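Local coordinates for aerotolerance-related membrane protein (Bacteroides fragilis, PDB 4JDU) that binds a calcium ion through its von Willebrand factor type A domain and is probably a cell-membrane protein connected with tolerance of oxygen, at residues Ser18-Ala23 against Asp117-Glu122; Thr89-Ala94 against Ile112-Asp117; Gly124-Ala129 against Glu175-Glu180; Gly51-Ala56 against Asn96-Ser101. The protein carries 6 engineered substitutions. All blocks are in the same frame, centred on the assembly; numbering follows the deposited sequence.

Contact 1 of 4, residues Ser18-Ala23 against Asp117-Glu122; sequences SNSMLA and DGENHE. With CA (calcium ion), chain C.
Asp-117 meets Ser-20 by a short hydrogen bond, in which Ser-20 OG donates to Asp-117 OD2 at 2.6 Å and uses the syn lone pair of that oxygen. The same hydroxyl oxygen is a calcium ligand, with Ser-20 OG 2.4 Å from the ion, so metal and carboxylate together fix its rotation. Asp-117 OD2 also pairs with Arg-30 in a salt bridge. The side chain of Met-21, bent at chi2 and chi3, slants across that of Asp-117 and brings SE to 3.6 Å from Asp-117 N, a buried amide that lacks a hydrogen-bond partner in the model. Ser-18 OG is a second ligand at 2.3 Å from the calcium. With Asp-16, Ser-18 and Ser-20 form the Asp-x-Ser-x-Ser signature of the metal ion-dependent adhesion site (MIDAS) of vWA domains, and Thr-89 completes the protein ligands. Two residues on from Asp-117, Glu-119 N donates to Asp-117 OD1 (3.1 Å, 158° at the hydrogen) to close an Asx turn, arriving on the anti side and 32° out of the carboxylate plane. Glu-119 OE1 is taken by the backbone N of Arg-172, while Glu-119 OE2 accepts from a calcium-bound water at 2.8 Å.

Contact 2 of 4, residues Thr89-Ala94 against Ile112-Asp117; sequences TAIGAA and IVVITD. With CA (calcium ion), chain C.
Ile-91 places CG1 beside its backbone N and opposite the carbonyl carbon (chi1 -60°), and a chi2 of 176° then stretches CD1 onward to Thr-116. On the strand, Val-114 has CG1 anti to its own N (chi1 -175°), which presents that methyl to the helix. The two branches of Ile-91 therefore serve two partners. CG2 lies 4.1 Å from Val-114 CG1, the side chains crossing at a slant; CD1 and the end of Thr-116 approach tip to tip, with Ile-91 CD1 3.9 Å from Thr-116 OG1. Thr-116 CG2 adds an apolar touch at 4.1 Å from Ile-91 CD1. Thr-116 OG1 has its polar partners elsewhere: it is hydrogen-bonded to Asp-16 OD2 and to Gly-118 N. The backbones stay well apart, Ile-91 CA and Val-114 CA being 8.0 Å from each other, as befits a helix laid over a sheet face. This is the first turn of helix 91-99, with Ala-90 at the N-cap, set on the C-terminal half of strand 109-116, one of the two middle strands in the six-stranded sheet of a vWA fold. Both segments run into the MIDAS: Thr-89 OG1 binds the calcium ion at 2.4 Å, whereas Asp-117 OD1 stays 4.0 Å from the ion, too far for a direct bond. Since no hydrogen bond joins the segments, their attachment is by apolar packing, and this buried packing is consistent with holding the Thr-89 and Asp-117 ends of the metal site in fixed relation.

Contact 3 of 4, residues Gly124-Ala129 against Glu175-Glu180; sequences GAVAAA and EAMCQE. Engineered in segment 124-129: Ala-127 (natural residue Glu).
Val-126 and Met-177, a selenomethionine, make the apolar part of the contact, Val-126 CG2 lying 4.1 Å from Met-177 SE. The chain of Met-177 leaves with CG anti to the backbone N and then folds at chi2 and chi3 (59° and 55°), which swings the selenium across to the neighbouring helix. A second kind of contact sets a carboxylate against methyl groups. Glu-180 is extended beyond CG and crosses Val-126 at about a right angle, bringing Glu-180 OE1 to 3.7 Å from Val-126 CG2 and Glu-180 OE2 to 4.0 Å from Val-126 CG1. Both valine methyls are thus touched by the acid, and CG2 by the selenium as well. The backbones come nearest here, with Val-126 CA 6.9 Å from Glu-180 CA. The pairing is of two helices, 125-134 and 175-184, near the protein surface. Deeper in, Ala-125 and Ala-129 pack on Ile-181, and Ala-125 also rests on Ile-91 of helix 91-99. With no hydrogen bond or salt bridge between the segments, the attraction is by van der Waals contact, and the glutamate contributes its bulk to Val-126 rather than a charge pairing.

Contact 4 of 4, residues Gly51-Ala56 against Asn96-Ser101; sequences GMIVFA and NLAARS
Between residues 51-56 and 96-101 the backbones come nearest at Ile-53 and Ala-98, with CA atoms 7.2 Å apart and no backbone or side-chain hydrogen bond crossing the gap. Within these segments Ile-53 makes every contact from the strand side. Its CG1 stands beside the backbone N and anti to the carbonyl carbon (chi1 -78°), and the branch carries CD1 right against the helix backbone, 3.5 Å from Ala-98 CA. The methyl of Ala-98 is also met, with Ile-53 CD1 3.7 Å from Ala-98 CB; a side chain this small lets the isoleucine tip come up to the main chain. Leu-97 crosses Ile-53 obliquely, its CG 3.7 Å from Ile-53 CD1, while Leu-97 CD2 lies against Ile-53 CG1 at 3.9 Å. Farther along, Ser-101 OG turns back and donates to Leu-97 O at 2.7 Å. The hydroxyl stands above the carbonyl plane, 42° out of it, and Arg-100 N reaches the same oxygen from the opposite face, so two donors grip this one oxygen. In the fold this is a helix laid on the sheet of the vWA domain. Strand 49-55 runs between antiparallel strand 59-66 and parallel strand 9-16, and both take part: Met-12 of strand 9-16 touches Ile-53, Ala-98 and Ser-101, while Thr-61 of strand 59-66 touches Ile-53 and Leu-97.

Overall arrangement
Contacts 2 and 4 lie 8 Å apart, centre to centre, and use the beginning and the later part of helix 91-99 against strands 109-116 and 49-55 of one mixed sheet. Along the chain their segments alternate, and both fall inside the loop closed by contact 1. Contact 3 follows in series and joins helices 125-134 and 175-184, with its centre 9 Å from that of contact 2; Ala-125 packs on Ile-91 between them. Contact 1 shares Asp-117, the calcium ion and both waters with contact 2, 10 Å away; together they form the MIDAS end, contact 1 giving Ser-18 and Ser-20, contact 2 Thr-89. Contacts 3 and 4, 16 Å apart, lie away from the ion, so metal binding rests on the others.

Contact 1 of 4, residues Ser18-Ala23 against Asp117-Glu122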
# COMPACT_ATOMS: atom_id res chain seq x y z
N SER A 18 1.96 6.56 6.32
CA SER A 18 2.71 6.85 7.54
C SER A 18 3.92 7.71 7.22
O SER A 18 4.33 7.86 6.07
CB SER A 18 3.14 5.55 8.24
OG SER A 18 4.10 4.82 7.50
N ASN A 19 4.51 8.27 8.27
CA ASN A 19 5.57 9.25 8.09
C ASN A 19 6.79 8.73 7.33
O ASN A 19 7.41 9.47 6.58
CB ASN A 19 5.98 9.84 9.44
CG ASN A 19 5.90 11.36 9.45
OD1 ASN A 19 6.85 12.04 9.10
ND2 ASN A 19 4.74 11.88 9.83
N SER A 20 7.11 7.45 7.48
CA SER A 20 8.28 6.91 6.79
C SER A 20 8.15 6.96 5.26
O SER A 20 9.15 6.93 4.54
CB SER A 20 8.60 5.49 7.25
OG SER A 20 7.51 4.63 6.98
N MSE A 21 6.91 7.02 4.77
CA MSE A 21 6.68 7.10 3.33
C MSE A 21 7.12 8.43 2.73
O MSE A 21 7.19 8.57 1.50
CB MSE A 21 5.20 6.80 3.01
CG MSE A 21 4.80 5.38 3.43
SE MSE A 21 5.50 4.03 2.21
CE MSE A 21 4.32 4.41 0.70
N LEU A 22 7.47 9.39 3.57
CA LEU A 22 7.99 10.66 3.06
C LEU A 22 9.50 10.61 2.76
O LEU A 22 10.05 11.55 2.20
CB LEU A 22 7.65 11.82 4.00
CG LEU A 22 6.15 12.10 4.10
CD1 LEU A 22 5.86 13.04 5.25
CD2 LEU A 22 5.61 12.68 2.81
N ALA A 23 10.15 9.50 3.11
CA ALA A 23 11.56 9.31 2.73
C ALA A 23 11.73 9.43 1.21
O ALA A 23 10.84 9.03 0.44
CB ALA A 23 12.09 7.97 3.22
N ASP A 117 6.38 0.60 2.68
CA ASP A 117 7.81 0.33 2.82
C ASP A 117 8.01 -0.86 3.77
O ASP A 117 9.15 -1.28 4.03
CB ASP A 117 8.57 1.57 3.28
CG ASP A 117 7.98 2.19 4.54
OD1 ASP A 117 7.37 1.46 5.36
OD2 ASP A 117 8.16 3.42 4.72
N GLY A 118 6.91 -1.39 4.28
CA GLY A 118 6.93 -2.62 5.05
C GLY A 118 7.53 -2.46 6.43
O GLY A 118 7.66 -3.45 7.16
N GLU A 119 7.90 -1.24 6.79
CA GLU A 119 8.38 -0.98 8.14
C GLU A 119 7.23 -1.14 9.12
O GLU A 119 6.81 -0.18 9.76
CB GLU A 119 8.92 0.44 8.26
CG GLU A 119 10.31 0.61 7.74
CD GLU A 119 11.12 1.59 8.55
OE1 GLU A 119 12.36 1.46 8.58
OE2 GLU A 119 10.52 2.51 9.16
N ASN A 120 6.72 -2.37 9.22
CA ASN A 120 5.62 -2.68 10.11
C ASN A 120 6.09 -2.56 11.54
O ASN A 120 7.22 -2.91 11.87
CB ASN A 120 5.09 -4.09 9.84
CG ASN A 120 3.75 -4.35 10.50
OD1 ASN A 120 2.98 -3.42 10.74
ND2 ASN A 120 3.46 -5.61 10.78
N HIS A 121 5.21 -2.06 12.40
CA HIS A 121 5.51 -1.86 13.82
C HIS A 121 4.73 -2.87 14.66
O HIS A 121 5.25 -3.49 15.58
CB HIS A 121 5.09 -0.44 14.23
CG HIS A 121 5.82 0.10 15.41
ND1 HIS A 121 7.20 0.05 15.52
CD2 HIS A 121 5.38 0.71 16.54
CE1 HIS A 121 7.57 0.60 16.66
NE2 HIS A 121 6.49 1.01 17.29
N GLU A 122 3.45 -3.00 14.32
CA GLU A 122 2.55 -3.92 15.02
C GLU A 122 2.70 -5.34 14.49
O GLU A 122 3.26 -5.56 13.41
CB GLU A 122 1.10 -3.45 14.87
CG GLU A 122 0.86 -2.03 15.35
CA CA C . 5.85 3.60 8.34
O HOH W 1 6.24 5.74 9.85
O HOH W 2 7.85 3.08 9.70

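Contact 2 of 4, residues Thr89-Ala94 against Ile112-Asp117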
# COMPACT_ATOMS: atom_id res chain seq x y z
N THR A 89 2.52 2.31 12.01
CA THR A 89 2.38 1.46 10.82
C THR A 89 1.67 0.14 11.12
O THR A 89 2.24 -0.75 11.76
CB THR A 89 3.76 1.22 10.19
OG1 THR A 89 4.30 2.48 9.77
CG2 THR A 89 3.64 0.28 8.98
N ALA A 90 0.44 0.02 10.63
CA ALA A 90 -0.45 -1.09 10.98
C ALA A 90 -0.97 -1.83 9.74
O ALA A 90 -2.15 -1.72 9.39
CB ALA A 90 -1.62 -0.57 11.80
N ILE A 91 -0.08 -2.58 9.10
CA ILE A 91 -0.43 -3.28 7.88
C ILE A 91 -1.55 -4.31 8.11
O ILE A 91 -2.45 -4.47 7.28
CB ILE A 91 0.82 -3.97 7.26
CG1 ILE A 91 1.89 -2.92 6.93
CG2 ILE A 91 0.43 -4.75 6.02
CD1 ILE A 91 3.20 -3.52 6.41
N GLY A 92 -1.50 -5.02 9.24
CA GLY A 92 -2.52 -6.02 9.55
C GLY A 92 -3.90 -5.40 9.63
O GLY A 92 -4.87 -5.92 9.08
N ALA A 93 -4.00 -4.27 10.32
CA ALA A 93 -5.27 -3.56 10.41
C ALA A 93 -5.79 -3.17 9.04
O ALA A 93 -6.99 -3.25 8.78
CB ALA A 93 -5.14 -2.34 11.32
N ALA A 94 -4.89 -2.75 8.15
CA ALA A 94 -5.28 -2.36 6.79
C ALA A 94 -5.77 -3.56 5.97
O ALA A 94 -6.77 -3.45 5.25
CB ALA A 94 -4.13 -1.63 6.07
N ILE A 112 -6.29 -7.71 -2.83
CA ILE A 112 -5.81 -6.58 -2.04
C ILE A 112 -4.41 -6.26 -2.50
O ILE A 112 -3.61 -7.17 -2.73
CB ILE A 112 -5.80 -6.93 -0.54
CG1 ILE A 112 -7.23 -7.23 -0.06
CG2 ILE A 112 -5.15 -5.81 0.28
CD1 ILE A 112 -7.30 -7.78 1.35
N VAL A 113 -4.13 -4.98 -2.69
CA VAL A 113 -2.78 -4.54 -3.05
C VAL A 113 -2.27 -3.58 -1.98
O VAL A 113 -2.74 -2.44 -1.90
CB VAL A 113 -2.75 -3.86 -4.43
CG1 VAL A 113 -1.32 -3.44 -4.79
CG2 VAL A 113 -3.32 -4.78 -5.51
N VAL A 114 -1.37 -4.07 -1.14
CA VAL A 114 -0.76 -3.26 -0.09
C VAL A 114 0.47 -2.56 -0.65
O VAL A 114 1.34 -3.21 -1.23
CB VAL A 114 -0.35 -4.12 1.12
CG1 VAL A 114 0.17 -3.25 2.24
CG2 VAL A 114 -1.54 -4.95 1.62
N ILE A 115 0.52 -1.23 -0.51
CA ILE A 115 1.65 -0.43 -0.98
C ILE A 115 2.31 0.25 0.21
O ILE A 115 1.71 1.09 0.89
CB ILE A 115 1.20 0.60 -2.04
CG1 ILE A 115 0.36 -0.12 -3.11
CG2 ILE A 115 2.39 1.28 -2.67
CD1 ILE A 115 -0.12 0.76 -4.22
N THR A 116 3.55 -0.13 0.49
CA THR A 116 4.16 0.18 1.78
C THR A 116 5.67 0.02 1.71
O THR A 116 6.18 -0.63 0.81
CB THR A 116 3.59 -0.77 2.88
OG1 THR A 116 4.13 -0.43 4.16
CG2 THR A 116 3.92 -2.25 2.57
N ASP A 117 6.38 0.60 2.68
CA ASP A 117 7.81 0.33 2.82
C ASP A 117 8.01 -0.86 3.77
O ASP A 117 9.15 -1.28 4.03
CB ASP A 117 8.57 1.57 3.28
CG ASP A 117 7.98 2.19 4.54
OD1 ASP A 117 7.37 1.46 5.36
OD2 ASP A 117 8.16 3.42 4.72
CA CA C . 5.85 3.60 8.34
O HOH W 1 6.24 5.74 9.85
O HOH W 2 7.85 3.08 9.70

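Contact 3 of 4, residues Gly124-Ala129 against Glu175-Glu180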
# COMPACT_ATOMS: atom_id res chain seq x y z
N GLY A 124 0.83 -9.13 13.37
CA GLY A 124 -0.42 -9.60 12.80
C GLY A 124 -0.64 -9.36 11.31
O GLY A 124 -1.68 -9.75 10.78
N ALA A 125 0.32 -8.74 10.63
CA ALA A 125 0.19 -8.55 9.19
C ALA A 125 0.19 -9.88 8.45
O ALA A 125 -0.62 -10.10 7.54
CB ALA A 125 1.30 -7.64 8.67
N VAL A 126 1.10 -10.77 8.83
CA VAL A 126 1.18 -12.08 8.19
C VAL A 126 -0.10 -12.88 8.46
O VAL A 126 -0.68 -13.48 7.54
CB VAL A 126 2.44 -12.86 8.64
CG1 VAL A 126 2.45 -14.25 8.06
CG2 VAL A 126 3.70 -12.11 8.22
N ALA A 127 -0.57 -12.86 9.71
CA ALA A 127 -1.81 -13.55 10.10
C ALA A 127 -3.01 -12.98 9.33
O ALA A 127 -3.90 -13.73 8.93
CB ALA A 127 -2.03 -13.43 11.60
N ALA A 128 -3.03 -11.67 9.14
CA ALA A 128 -4.11 -11.05 8.39
C ALA A 128 -4.08 -11.51 6.93
O ALA A 128 -5.14 -11.77 6.34
CB ALA A 128 -4.02 -9.51 8.46
N ALA A 129 -2.89 -11.59 6.36
CA ALA A 129 -2.75 -12.06 4.98
C ALA A 129 -3.22 -13.50 4.84
O ALA A 129 -3.91 -13.84 3.87
CB ALA A 129 -1.30 -11.91 4.50
N GLU A 175 12.07 -5.71 3.09
CA GLU A 175 11.68 -6.60 2.02
C GLU A 175 11.23 -7.95 2.53
O GLU A 175 10.25 -8.51 2.02
CB GLU A 175 12.83 -6.76 1.04
CG GLU A 175 12.44 -7.33 -0.31
CD GLU A 175 13.30 -6.76 -1.43
OE1 GLU A 175 14.50 -7.11 -1.49
OE2 GLU A 175 12.78 -5.95 -2.22
N ALA A 176 11.94 -8.50 3.52
CA ALA A 176 11.60 -9.82 4.04
C ALA A 176 10.16 -9.86 4.53
O ALA A 176 9.42 -10.81 4.23
CB ALA A 176 12.56 -10.22 5.16
N MSE A 177 9.75 -8.82 5.26
CA MSE A 177 8.39 -8.73 5.77
C MSE A 177 7.39 -8.65 4.63
O MSE A 177 6.38 -9.36 4.64
CB MSE A 177 8.24 -7.52 6.71
CG MSE A 177 6.80 -7.17 7.12
SE MSE A 177 5.80 -8.57 8.05
CE MSE A 177 7.02 -8.98 9.53
N CYS A 178 7.66 -7.81 3.63
CA CYS A 178 6.73 -7.68 2.51
C CYS A 178 6.60 -9.00 1.76
O CYS A 178 5.51 -9.38 1.34
CB CYS A 178 7.21 -6.60 1.54
SG CYS A 178 7.17 -4.88 2.13
N GLN A 179 7.72 -9.70 1.58
CA GLN A 179 7.70 -10.96 0.86
C GLN A 179 6.89 -12.01 1.60
O GLN A 179 6.16 -12.80 0.99
CB GLN A 179 9.12 -11.45 0.59
CG GLN A 179 9.88 -10.59 -0.42
CD GLN A 179 11.36 -10.91 -0.48
OE1 GLN A 179 11.94 -11.36 0.50
NE2 GLN A 179 11.98 -10.68 -1.63
N GLU A 180 6.98 -12.02 2.93
CA GLU A 180 6.27 -13.03 3.70
C GLU A 180 4.76 -12.75 3.65
O GLU A 180 3.95 -13.68 3.56
CB GLU A 180 6.78 -13.09 5.14
CG GLU A 180 6.27 -14.31 5.90
CD GLU A 180 6.65 -14.29 7.37
OE1 GLU A 180 7.24 -13.27 7.81
OE2 GLU A 180 6.35 -15.28 8.07

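Contact 4 of 4, residues Gly51-Ala56 against Asn96-Ser101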
# COMPACT_ATOMS: atom_id res chain seq x y z
N GLY A 51 -11.02 0.21 -5.04
CA GLY A 51 -11.26 1.01 -3.85
C GLY A 51 -9.93 1.39 -3.24
O GLY A 51 -8.88 0.87 -3.63
N MSE A 52 -9.96 2.32 -2.29
CA MSE A 52 -8.72 2.70 -1.63
C MSE A 52 -8.85 2.97 -0.15
O MSE A 52 -9.68 3.78 0.29
CB MSE A 52 -8.08 3.91 -2.30
CG MSE A 52 -6.69 4.25 -1.71
SE MSE A 52 -5.60 5.50 -2.73
CE MSE A 52 -6.82 7.00 -2.74
N ILE A 53 -7.99 2.29 0.60
CA ILE A 53 -7.79 2.48 2.02
C ILE A 53 -6.44 3.17 2.21
O ILE A 53 -5.49 2.90 1.47
CB ILE A 53 -7.77 1.10 2.71
CG1 ILE A 53 -9.21 0.60 2.86
CG2 ILE A 53 -7.07 1.14 4.07
CD1 ILE A 53 -9.30 -0.89 3.09
N VAL A 54 -6.38 4.10 3.15
CA VAL A 54 -5.09 4.63 3.60
C VAL A 54 -4.84 4.19 5.04
O VAL A 54 -5.78 3.98 5.82
CB VAL A 54 -5.00 6.17 3.49
CG1 VAL A 54 -5.15 6.61 2.05
CG2 VAL A 54 -6.06 6.85 4.40
N PHE A 55 -3.57 4.02 5.40
CA PHE A 55 -3.28 3.62 6.77
C PHE A 55 -1.96 4.16 7.30
O PHE A 55 -1.01 4.40 6.55
CB PHE A 55 -3.31 2.08 6.91
CG PHE A 55 -2.16 1.37 6.24
CD1 PHE A 55 -2.26 0.98 4.90
CD2 PHE A 55 -1.00 1.06 6.94
CE1 PHE A 55 -1.22 0.30 4.28
CE2 PHE A 55 0.06 0.39 6.31
CZ PHE A 55 -0.05 0.02 4.98
N ALA A 56 -1.92 4.32 8.61
CA ALA A 56 -0.67 4.51 9.34
C ALA A 56 -0.83 3.69 10.60
O ALA A 56 -0.78 2.46 10.53
CB ALA A 56 -0.43 5.99 9.64
N ASN A 96 -7.02 -6.37 7.21
CA ASN A 96 -8.29 -6.76 7.82
C ASN A 96 -9.44 -5.89 7.33
O ASN A 96 -10.51 -6.39 7.01
CB ASN A 96 -8.22 -6.68 9.35
CG ASN A 96 -7.50 -7.86 9.98
OD1 ASN A 96 -7.28 -8.89 9.34
ND2 ASN A 96 -7.13 -7.71 11.24
N LEU A 97 -9.21 -4.58 7.26
CA LEU A 97 -10.24 -3.67 6.80
C LEU A 97 -10.55 -3.93 5.33
O LEU A 97 -11.72 -3.99 4.93
CB LEU A 97 -9.78 -2.23 7.00
CG LEU A 97 -10.74 -1.16 6.51
CD1 LEU A 97 -12.06 -1.23 7.24
CD2 LEU A 97 -10.09 0.21 6.69
N ALA A 98 -9.49 -4.09 4.53
CA ALA A 98 -9.66 -4.38 3.10
C ALA A 98 -10.46 -5.65 2.85
O ALA A 98 -11.32 -5.68 1.96
CB ALA A 98 -8.31 -4.44 2.40
N ALA A 99 -10.17 -6.70 3.63
CA ALA A 99 -10.82 -7.99 3.43
C ALA A 99 -12.32 -7.91 3.67
O ALA A 99 -13.07 -8.74 3.17
CB ALA A 99 -10.20 -9.04 4.34
N ARG A 100 -12.75 -6.92 4.43
CA ARG A 100 -14.16 -6.74 4.75
C ARG A 100 -14.82 -5.67 3.90
O ARG A 100 -15.97 -5.30 4.14
CB ARG A 100 -14.30 -6.43 6.24
CG ARG A 100 -13.96 -7.65 7.09
CD ARG A 100 -14.21 -7.41 8.56
NE ARG A 100 -15.55 -6.93 8.84
CZ ARG A 100 -15.91 -6.44 10.03
NH1 ARG A 100 -17.16 -6.03 10.25
NH2 ARG A 100 -15.00 -6.37 10.99
N SER A 101 -14.11 -5.20 2.87
CA SER A 101 -14.56 -4.05 2.10
C SER A 101 -15.01 -4.35 0.68
O SER A 101 -15.34 -3.42 -0.08
CB SER A 101 -13.46 -2.99 2.06
OG SER A 101 -13.23 -2.45 3.35